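Local coordinates for protein TetR family transcriptional regulator (Mycobacterium smegmatis, PDB 5XS9) that probably binds operator DNA as a dimeric TetR-family repressor and so regulates genes of biotin metabolism, at residues Asp56-Thr61 / Ala93-Ala98; His76-Ala81 / Val112-Arg117; Ala98-Gly103 / Ala132-Ile137. All coordinates share one frame; numbering follows the deposited sequence.

How the contacts relate
Starting from the N terminus, helix 47-58 enters contact 1, where 56-61 meets 93-98 after a loop that takes in helix 71-87. Contact 2 opens on that intervening helix, at 76-81, and closes at 112-117 on helix 106-122, so contacts 1 and 2 cross along the chain; their nearest atoms stay about 5 Å apart. Contact 3 follows contact 1 in series, sharing Ala98 on helix 92-101, and runs on to 132-137 of helix 129-155, thereby crossing contact 2. Contacts 2 and 3 touch directly: Leu115 CD1 lies 3.7 Å from Ile137 CD1. Contact 1 thus ties helix 47-58 to helix 92-101, while contacts 2 and 3 join C-terminal helices to one another.

Contact 1 of 3, residues Asp56-Thr61 / Ala93-Ala98; sequences DHILRT and AELVSA
A small, wholly apolar contact joins residues 56-61, at the end of helix 47-58 and just past it, to helix 92-101, close to the centre of the chain; all four residues that touch, Ile58, Leu59, Leu95 and Val96, are buried. No hydrogen bond crosses it, and the two segments bury 158 Å² between them. Leu59 and Val96 reach toward each other tip to tip, with Leu59 CD1 at 3.9 Å from Val96 CG1 and 4.1 Å from Val96 CG2. Both methyls of the valine therefore share one leucine branch. The valine presents this fork because CG1 stands anti to its backbone N (chi1 174°) while CG2 lies beside that N. Val96 CG2 also meets Ile58 CG2 at 4.3 Å. The longer branch of the isoleucine makes a further apolar pair, Ile58 CD1 with Leu95 CD2 at 4.2 Å. Leu86 of helix 71-87 packs on both Leu59 and Val96, and Leu95 rests on Leu51, Val54 and Ala55 of helix 47-58. Asp56 accepts hydrogen bonds from the backbone N atoms of Val106 (to OD2) and Val107 (to OD1). In the TetR fold this is where the helix that follows the helix-turn-helix, 47-58, packs on the C-terminal helical domain.

Contact 2 of 3, residues His76-Ala81 / Val112-Arg117; sequences HESCRA and VEQLGR
With chi1 at -69°, Ser78 OG lies beside its own backbone N and is turned toward helix 106-122, while Gln114, its CG anti to the backbone N (chi1 -170°) and its chain extended beyond, brings its amide to meet it. Ser78 OG and Gln114 NE2 come within 3.4 Å, and one water joins them: it lies 2.7 Å from Ser78 OG and accepts from Gln114 NE2 at 2.9 Å. The same amide nitrogen also donates to the backbone O of Thr64, so a loop residue helps to fix the rotation of the glutamine end. Next to this polar link the contact is apolar. Leu115 CD2 packs at 4.0 Å against Ser78 CB and at 4.3 Å from Cys79 SG, thus spanning two neighbouring residues of the facing helix. The Cys79 side chain also touches Val136 and Val140 of helix 129-155 and Phe174 and Leu178 of helix 170-186. Segment axes approach to 10.6 Å and run nearly antiparallel, at 158°. That spacing leaves the meeting to side chains, joined on one flank by water. An antiparallel helix pair of this kind belongs to the helical bundle of the TetR C-terminal regulatory domain.

Contact 3 of 3, residues Ala98-Gly103 / Ala132-Ile137; sequences ASFASG and AARTVI
Segment 98-103 is the closing turn of helix 92-101, whereas 132-137 is helical throughout and lies within the long helix 129-155. The backbones stay well apart: the nearest CA atoms, those of Phe100 and Ile137, are separated by 9.9 Å. Gly103, with phi 73°, ends the first helix in a Schellman motif, and its N bonds back to Phe100 O at 3.1 Å. Phe100 spans the distance between the two helices, its ring carried outward because CG stands anti to the backbone N (chi1 -179°). Ile137 crosses this ring obliquely, its CG2 methyl 3.9 Å from Phe100 CE2. Arg134 comes to the ring edge, near the ring plane, with CG at 4.3 Å from Phe100 CZ, so its aliphatic part does the touching. Its charged end turns elsewhere, with NH2 hydrogen-bonded to Gln173 OE1 of the second subunit. Within the chain, Ile108, Tyr138 and Leu141 also pack on Phe100, and Val112 on Ile137. Arg150 of the second subunit makes a cation-pi interaction with the Phe100 ring. Chemically, then, the contact between these segments rests on apolar packing, with no hydrogen bond across it, while Phe100 and Arg134 also make polar or electrostatic interactions with the second subunit; the same residues take part in the packing within the chain and in the dimer interface, which is consistent with the two being linked.

Contact 1 of 3, residues Asp56-Thr61 / Ala93-Ala98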
loop_
_atom_site.group_PDB
_atom_site.type_symbol
_atom_site.label_atom_id
_atom_site.label_comp_id
_atom_site.label_asym_id
_atom_site.label_seq_id
_atom_site.Cartn_x
_atom_site.Cartn_y
_atom_site.Cartn_z
ATOM N N ASP A 56 8.709 -3.979 -14.320
ATOM C CA ASP A 56 8.136 -4.268 -15.665
ATOM C C ASP A 56 8.237 -5.688 -16.071
ATOM O O ASP A 56 7.359 -6.199 -16.730
ATOM C CB ASP A 56 8.674 -3.333 -16.711
ATOM C CG ASP A 56 8.192 -1.930 -16.460
ATOM O OD1 ASP A 56 7.113 -1.746 -15.826
ATOM O OD2 ASP A 56 8.841 -0.999 -16.863
ATOM N N HIS A 57 9.234 -6.374 -15.555
ATOM C CA HIS A 57 9.420 -7.773 -15.859
ATOM C C HIS A 57 8.378 -8.602 -15.127
ATOM O O HIS A 57 7.777 -9.504 -15.713
ATOM C CB HIS A 57 10.844 -8.197 -15.444
ATOM C CG HIS A 57 11.145 -9.630 -15.719
ATOM N ND1 HIS A 57 11.430 -10.533 -14.724
ATOM C CD2 HIS A 57 11.224 -10.313 -16.876
ATOM C CE1 HIS A 57 11.633 -11.723 -15.253
ATOM N NE2 HIS A 57 11.501 -11.618 -16.556
ATOM N N ILE A 58 8.213 -8.322 -13.832
ATOM C CA ILE A 58 7.159 -8.888 -12.949
ATOM C C ILE A 58 5.758 -8.685 -13.558
ATOM O O ILE A 58 4.884 -9.518 -13.418
ATOM C CB ILE A 58 7.240 -8.184 -11.531
ATOM C CG1 ILE A 58 8.375 -8.768 -10.715
ATOM C CG2 ILE A 58 6.010 -8.294 -10.668
ATOM C CD1 ILE A 58 8.668 -7.903 -9.492
ATOM N N LEU A 59 5.540 -7.564 -14.184
ATOM C CA LEU A 59 4.229 -7.182 -14.695
ATOM C C LEU A 59 4.028 -7.549 -16.188
ATOM O O LEU A 59 2.958 -7.268 -16.749
ATOM C CB LEU A 59 4.084 -5.629 -14.570
ATOM C CG LEU A 59 3.951 -5.065 -13.164
ATOM C CD1 LEU A 59 3.977 -3.554 -13.177
ATOM C CD2 LEU A 59 2.708 -5.593 -12.477
ATOM N N ARG A 60 5.054 -8.103 -16.834
ATOM C CA ARG A 60 4.919 -8.758 -18.147
ATOM C C ARG A 60 3.603 -9.560 -18.296
ATOM O O ARG A 60 2.842 -9.289 -19.190
ATOM C CB ARG A 60 6.120 -9.674 -18.332
ATOM C CG ARG A 60 6.233 -10.472 -19.622
ATOM C CD ARG A 60 7.615 -11.131 -19.681
ATOM N NE ARG A 60 8.082 -11.558 -18.345
ATOM C CZ ARG A 60 7.897 -12.755 -17.773
ATOM N NH1 ARG A 60 7.254 -13.747 -18.404
ATOM N NH2 ARG A 60 8.373 -12.964 -16.540
ATOM N N THR A 61 3.298 -10.482 -17.390
ATOM C CA THR A 61 2.062 -11.229 -17.532
ATOM C C THR A 61 0.784 -10.442 -17.197
ATOM O O THR A 61 -0.268 -10.873 -17.607
ATOM C CB THR A 61 2.011 -12.517 -16.693
ATOM O OG1 THR A 61 1.932 -12.197 -15.274
ATOM C CG2 THR A 61 3.179 -13.408 -17.047
ATOM N N ALA A 93 4.252 -6.696 -4.653
ATOM C CA ALA A 93 3.388 -5.593 -4.541
ATOM C C ALA A 93 4.141 -4.360 -4.025
ATOM O O ALA A 93 3.908 -3.282 -4.505
ATOM C CB ALA A 93 2.160 -5.924 -3.681
ATOM N N GLU A 94 5.024 -4.529 -3.056
ATOM C CA GLU A 94 5.814 -3.404 -2.519
ATOM C C GLU A 94 6.744 -2.817 -3.579
ATOM O O GLU A 94 6.927 -1.609 -3.668
ATOM C CB GLU A 94 6.679 -3.868 -1.337
ATOM C CG GLU A 94 7.428 -2.753 -0.664
ATOM C CD GLU A 94 8.408 -3.268 0.420
ATOM O OE1 GLU A 94 8.194 -4.382 0.934
ATOM O OE2 GLU A 94 9.401 -2.569 0.724
ATOM N N LEU A 95 7.344 -3.687 -4.351
ATOM C CA LEU A 95 8.316 -3.264 -5.364
ATOM C C LEU A 95 7.560 -2.499 -6.455
ATOM O O LEU A 95 8.003 -1.421 -6.860
ATOM C CB LEU A 95 9.042 -4.492 -5.934
ATOM C CG LEU A 95 10.286 -4.226 -6.821
ATOM C CD1 LEU A 95 11.254 -5.359 -6.790
ATOM C CD2 LEU A 95 9.782 -4.011 -8.227
ATOM N N VAL A 96 6.412 -3.009 -6.908
ATOM C CA VAL A 96 5.586 -2.281 -7.934
ATOM C C VAL A 96 5.028 -0.978 -7.399
ATOM O O VAL A 96 5.065 0.038 -8.122
ATOM C CB VAL A 96 4.529 -3.136 -8.576
ATOM C CG1 VAL A 96 3.657 -2.330 -9.483
ATOM C CG2 VAL A 96 5.246 -4.281 -9.330
ATOM N N SER A 97 4.603 -0.964 -6.121
ATOM C CA SER A 97 4.209 0.322 -5.463
ATOM C C SER A 97 5.261 1.369 -5.516
ATOM O O SER A 97 4.944 2.511 -5.838
ATOM C CB SER A 97 3.753 0.191 -4.021
ATOM O OG SER A 97 2.704 -0.755 -4.011
ATOM N N ALA A 98 6.472 1.020 -5.080
ATOM C CA ALA A 98 7.545 1.997 -5.049
ATOM C C ALA A 98 7.958 2.409 -6.468
ATOM O O ALA A 98 8.280 3.598 -6.718
ATOM C CB ALA A 98 8.739 1.528 -4.205
#

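Contact 2 of 3, residues His76-Ala81 / Val112-Arg117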
loop_
_atom_site.group_PDB
_atom_site.type_symbol
_atom_site.label_atom_id
_atom_site.label_comp_id
_atom_site.label_asym_id
_atom_site.label_seq_id
_atom_site.Cartn_x
_atom_site.Cartn_y
_atom_site.Cartn_z
ATOM N N HIS A 76 -12.392 -5.706 -13.699
ATOM C CA HIS A 76 -12.162 -6.968 -12.978
ATOM C C HIS A 76 -10.963 -7.718 -13.554
ATOM O O HIS A 76 -10.090 -8.157 -12.814
ATOM C CB HIS A 76 -13.452 -7.843 -12.884
ATOM C CG HIS A 76 -14.457 -7.318 -11.895
ATOM N ND1 HIS A 76 -14.293 -7.460 -10.519
ATOM C CD2 HIS A 76 -15.657 -6.702 -12.066
ATOM C CE1 HIS A 76 -15.324 -6.910 -9.899
ATOM N NE2 HIS A 76 -16.161 -6.441 -10.812
ATOM N N GLU A 77 -10.909 -7.851 -14.877
ATOM C CA GLU A 77 -9.912 -8.697 -15.532
ATOM C C GLU A 77 -8.555 -8.110 -15.363
ATOM O O GLU A 77 -7.590 -8.787 -14.932
ATOM C CB GLU A 77 -10.289 -8.940 -17.037
ATOM C CG GLU A 77 -9.518 -10.026 -17.727
ATOM C CD GLU A 77 -9.965 -11.466 -17.352
ATOM O OE1 GLU A 77 -10.984 -11.678 -16.667
ATOM O OE2 GLU A 77 -9.281 -12.413 -17.783
ATOM N N SER A 78 -8.420 -6.787 -15.566
ATOM C CA SER A 78 -7.149 -6.135 -15.355
ATOM C C SER A 78 -6.600 -6.187 -13.942
ATOM O O SER A 78 -5.396 -6.352 -13.719
ATOM C CB SER A 78 -7.157 -4.673 -15.842
ATOM O OG SER A 78 -7.235 -4.719 -17.276
ATOM N N CYS A 79 -7.465 -5.993 -12.968
ATOM C CA CYS A 79 -7.018 -5.939 -11.586
ATOM C C CYS A 79 -6.647 -7.343 -11.104
ATOM O O CYS A 79 -5.714 -7.473 -10.370
ATOM C CB CYS A 79 -8.181 -5.386 -10.739
ATOM S SG CYS A 79 -8.297 -3.546 -11.017
ATOM N N ARG A 80 -7.433 -8.363 -11.476
ATOM C CA ARG A 80 -7.075 -9.741 -11.098
ATOM C C ARG A 80 -5.737 -10.097 -11.685
ATOM O O ARG A 80 -4.875 -10.661 -10.988
ATOM C CB ARG A 80 -8.097 -10.779 -11.566
ATOM C CG ARG A 80 -9.417 -10.826 -10.846
ATOM C CD ARG A 80 -10.216 -12.053 -11.306
ATOM N NE ARG A 80 -10.675 -11.949 -12.701
ATOM C CZ ARG A 80 -11.920 -11.622 -13.104
ATOM N NH1 ARG A 80 -12.922 -11.340 -12.228
ATOM N NH2 ARG A 80 -12.169 -11.526 -14.428
ATOM N N ALA A 81 -5.499 -9.725 -12.943
ATOM C CA ALA A 81 -4.209 -10.118 -13.571
ATOM C C ALA A 81 -3.096 -9.385 -12.896
ATOM O O ALA A 81 -2.004 -9.934 -12.687
ATOM C CB ALA A 81 -4.193 -9.828 -15.064
ATOM N N VAL A 112 -2.826 1.744 -15.864
ATOM C CA VAL A 112 -3.606 2.877 -15.486
ATOM C C VAL A 112 -4.347 3.511 -16.678
ATOM O O VAL A 112 -5.540 3.768 -16.610
ATOM C CB VAL A 112 -2.674 3.948 -14.862
ATOM C CG1 VAL A 112 -3.288 5.345 -14.835
ATOM C CG2 VAL A 112 -2.262 3.525 -13.484
ATOM N N GLU A 113 -3.664 3.645 -17.816
ATOM C CA GLU A 113 -4.313 4.145 -19.022
ATOM C C GLU A 113 -5.387 3.168 -19.443
ATOM O O GLU A 113 -6.504 3.539 -19.840
ATOM C CB GLU A 113 -3.242 4.393 -20.137
ATOM C CG GLU A 113 -3.790 4.481 -21.557
ATOM C CD GLU A 113 -4.313 5.870 -21.989
ATOM O OE1 GLU A 113 -5.355 5.907 -22.690
ATOM O OE2 GLU A 113 -3.687 6.920 -21.686
ATOM N N GLN A 114 -5.099 1.886 -19.387
ATOM C CA GLN A 114 -6.140 0.965 -19.747
ATOM C C GLN A 114 -7.374 1.041 -18.831
ATOM O O GLN A 114 -8.490 1.013 -19.292
ATOM C CB GLN A 114 -5.557 -0.445 -19.779
ATOM C CG GLN A 114 -6.447 -1.471 -20.357
ATOM C CD GLN A 114 -5.685 -2.744 -20.752
ATOM O OE1 GLN A 114 -4.627 -2.695 -21.378
ATOM N NE2 GLN A 114 -6.260 -3.877 -20.441
ATOM N N LEU A 115 -7.169 1.163 -17.526
ATOM C CA LEU A 115 -8.272 1.340 -16.620
ATOM C C LEU A 115 -9.063 2.668 -16.860
ATOM O O LEU A 115 -10.262 2.706 -16.661
ATOM C CB LEU A 115 -7.795 1.317 -15.176
ATOM C CG LEU A 115 -7.292 -0.038 -14.655
ATOM C CD1 LEU A 115 -6.600 0.240 -13.340
ATOM C CD2 LEU A 115 -8.399 -1.074 -14.576
ATOM N N GLY A 116 -8.369 3.733 -17.236
ATOM C CA GLY A 116 -9.005 4.972 -17.626
ATOM C C GLY A 116 -9.980 4.817 -18.751
ATOM O O GLY A 116 -11.025 5.405 -18.710
ATOM N N ARG A 117 -9.709 3.944 -19.720
ATOM C CA ARG A 117 -10.728 3.649 -20.740
ATOM C C ARG A 117 -12.036 3.005 -20.239
ATOM O O ARG A 117 -13.138 3.290 -20.726
ATOM C CB ARG A 117 -10.105 2.828 -21.855
ATOM C CG ARG A 117 -9.010 3.651 -22.594
ATOM C CD ARG A 117 -8.495 2.950 -23.869
ATOM N NE ARG A 117 -7.324 2.110 -23.568
ATOM C CZ ARG A 117 -6.043 2.483 -23.682
ATOM N NH1 ARG A 117 -5.721 3.697 -24.147
ATOM N NH2 ARG A 117 -5.063 1.630 -23.326
HETATM O O HOH W 1 -8.786 -3.560 -19.134
#

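Contact 3 of 3, residues Ala98-Gly103 / Ala132-Ile137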
loop_
_atom_site.group_PDB
_atom_site.type_symbol
_atom_site.label_atom_id
_atom_site.label_comp_id
_atom_site.label_asym_id
_atom_site.label_seq_id
_atom_site.Cartn_x
_atom_site.Cartn_y
_atom_site.Cartn_z
ATOM N N ALA A 98 6.472 1.020 -5.080
ATOM C CA ALA A 98 7.545 1.997 -5.049
ATOM C C ALA A 98 7.958 2.409 -6.468
ATOM O O ALA A 98 8.280 3.598 -6.718
ATOM C CB ALA A 98 8.739 1.528 -4.205
ATOM N N SER A 99 7.879 1.510 -7.438
ATOM C CA SER A 99 8.216 1.904 -8.791
ATOM C C SER A 99 7.176 2.761 -9.470
ATOM O O SER A 99 7.515 3.619 -10.264
ATOM C CB SER A 99 8.555 0.703 -9.676
ATOM O OG SER A 99 9.744 0.087 -9.196
ATOM N N PHE A 100 5.903 2.543 -9.177
ATOM C CA PHE A 100 4.840 3.405 -9.627
ATOM C C PHE A 100 5.073 4.794 -9.065
ATOM O O PHE A 100 4.994 5.774 -9.803
ATOM C CB PHE A 100 3.483 2.881 -9.130
ATOM C CG PHE A 100 2.306 3.666 -9.557
ATOM C CD1 PHE A 100 2.180 4.141 -10.857
ATOM C CD2 PHE A 100 1.255 3.840 -8.695
ATOM C CE1 PHE A 100 1.090 4.895 -11.247
ATOM C CE2 PHE A 100 0.139 4.548 -9.088
ATOM C CZ PHE A 100 0.042 5.063 -10.365
ATOM N N ALA A 101 5.397 4.853 -7.771
ATOM C CA ALA A 101 5.587 6.140 -7.089
ATOM C C ALA A 101 6.814 6.908 -7.679
ATOM O O ALA A 101 6.831 8.120 -7.728
ATOM C CB ALA A 101 5.819 5.897 -5.630
ATOM N N SER A 102 7.862 6.194 -8.042
ATOM C CA SER A 102 9.051 6.840 -8.537
ATOM C C SER A 102 8.910 7.119 -10.043
ATOM O O SER A 102 9.803 7.680 -10.617
ATOM C CB SER A 102 10.254 5.965 -8.250
ATOM O OG SER A 102 10.228 4.938 -9.232
ATOM N N GLY A 103 7.820 6.701 -10.685
ATOM C CA GLY A 103 7.663 6.846 -12.114
ATOM C C GLY A 103 8.509 5.916 -12.991
ATOM O O GLY A 103 8.653 6.208 -14.179
ATOM N N ALA A 132 -9.705 8.363 -11.314
ATOM C CA ALA A 132 -10.504 7.136 -11.201
ATOM C C ALA A 132 -9.645 5.914 -11.354
ATOM O O ALA A 132 -9.713 5.007 -10.518
ATOM C CB ALA A 132 -11.639 7.118 -12.190
ATOM N N ALA A 133 -8.770 5.923 -12.353
ATOM C CA ALA A 133 -7.894 4.809 -12.626
ATOM C C ALA A 133 -6.877 4.629 -11.517
ATOM O O ALA A 133 -6.713 3.497 -11.039
ATOM C CB ALA A 133 -7.221 4.929 -13.983
ATOM N N ARG A 134 -6.278 5.722 -11.036
ATOM C CA ARG A 134 -5.361 5.647 -9.934
ATOM C C ARG A 134 -6.031 5.132 -8.649
ATOM O O ARG A 134 -5.412 4.412 -7.864
ATOM C CB ARG A 134 -4.706 7.012 -9.656
ATOM C CG ARG A 134 -3.595 7.310 -10.677
ATOM C CD ARG A 134 -2.751 8.509 -10.310
ATOM N NE ARG A 134 -3.547 9.691 -10.247
ATOM C CZ ARG A 134 -3.695 10.595 -11.239
ATOM N NH1 ARG A 134 -3.105 10.460 -12.429
ATOM N NH2 ARG A 134 -4.474 11.650 -11.025
ATOM N N THR A 135 -7.290 5.514 -8.440
ATOM C CA THR A 135 -8.060 5.073 -7.302
ATOM C C THR A 135 -8.120 3.517 -7.252
ATOM O O THR A 135 -7.857 2.890 -6.201
ATOM C CB THR A 135 -9.453 5.692 -7.312
ATOM O OG1 THR A 135 -9.375 7.157 -7.093
ATOM C CG2 THR A 135 -10.291 5.073 -6.177
ATOM N N VAL A 136 -8.429 2.928 -8.386
ATOM C CA VAL A 136 -8.429 1.471 -8.511
ATOM C C VAL A 136 -7.052 0.916 -8.252
ATOM O O VAL A 136 -6.915 -0.038 -7.457
ATOM C CB VAL A 136 -8.946 1.060 -9.886
ATOM C CG1 VAL A 136 -8.884 -0.485 -10.121
ATOM C CG2 VAL A 136 -10.378 1.607 -10.114
ATOM N N ILE A 137 -6.005 1.545 -8.818
ATOM C CA ILE A 137 -4.669 1.014 -8.582
ATOM C C ILE A 137 -4.295 1.085 -7.121
ATOM O O ILE A 137 -3.640 0.156 -6.613
ATOM C CB ILE A 137 -3.600 1.720 -9.467
ATOM C CG1 ILE A 137 -3.795 1.323 -10.897
ATOM C CG2 ILE A 137 -2.200 1.380 -9.049
ATOM C CD1 ILE A 137 -3.695 -0.162 -11.153
#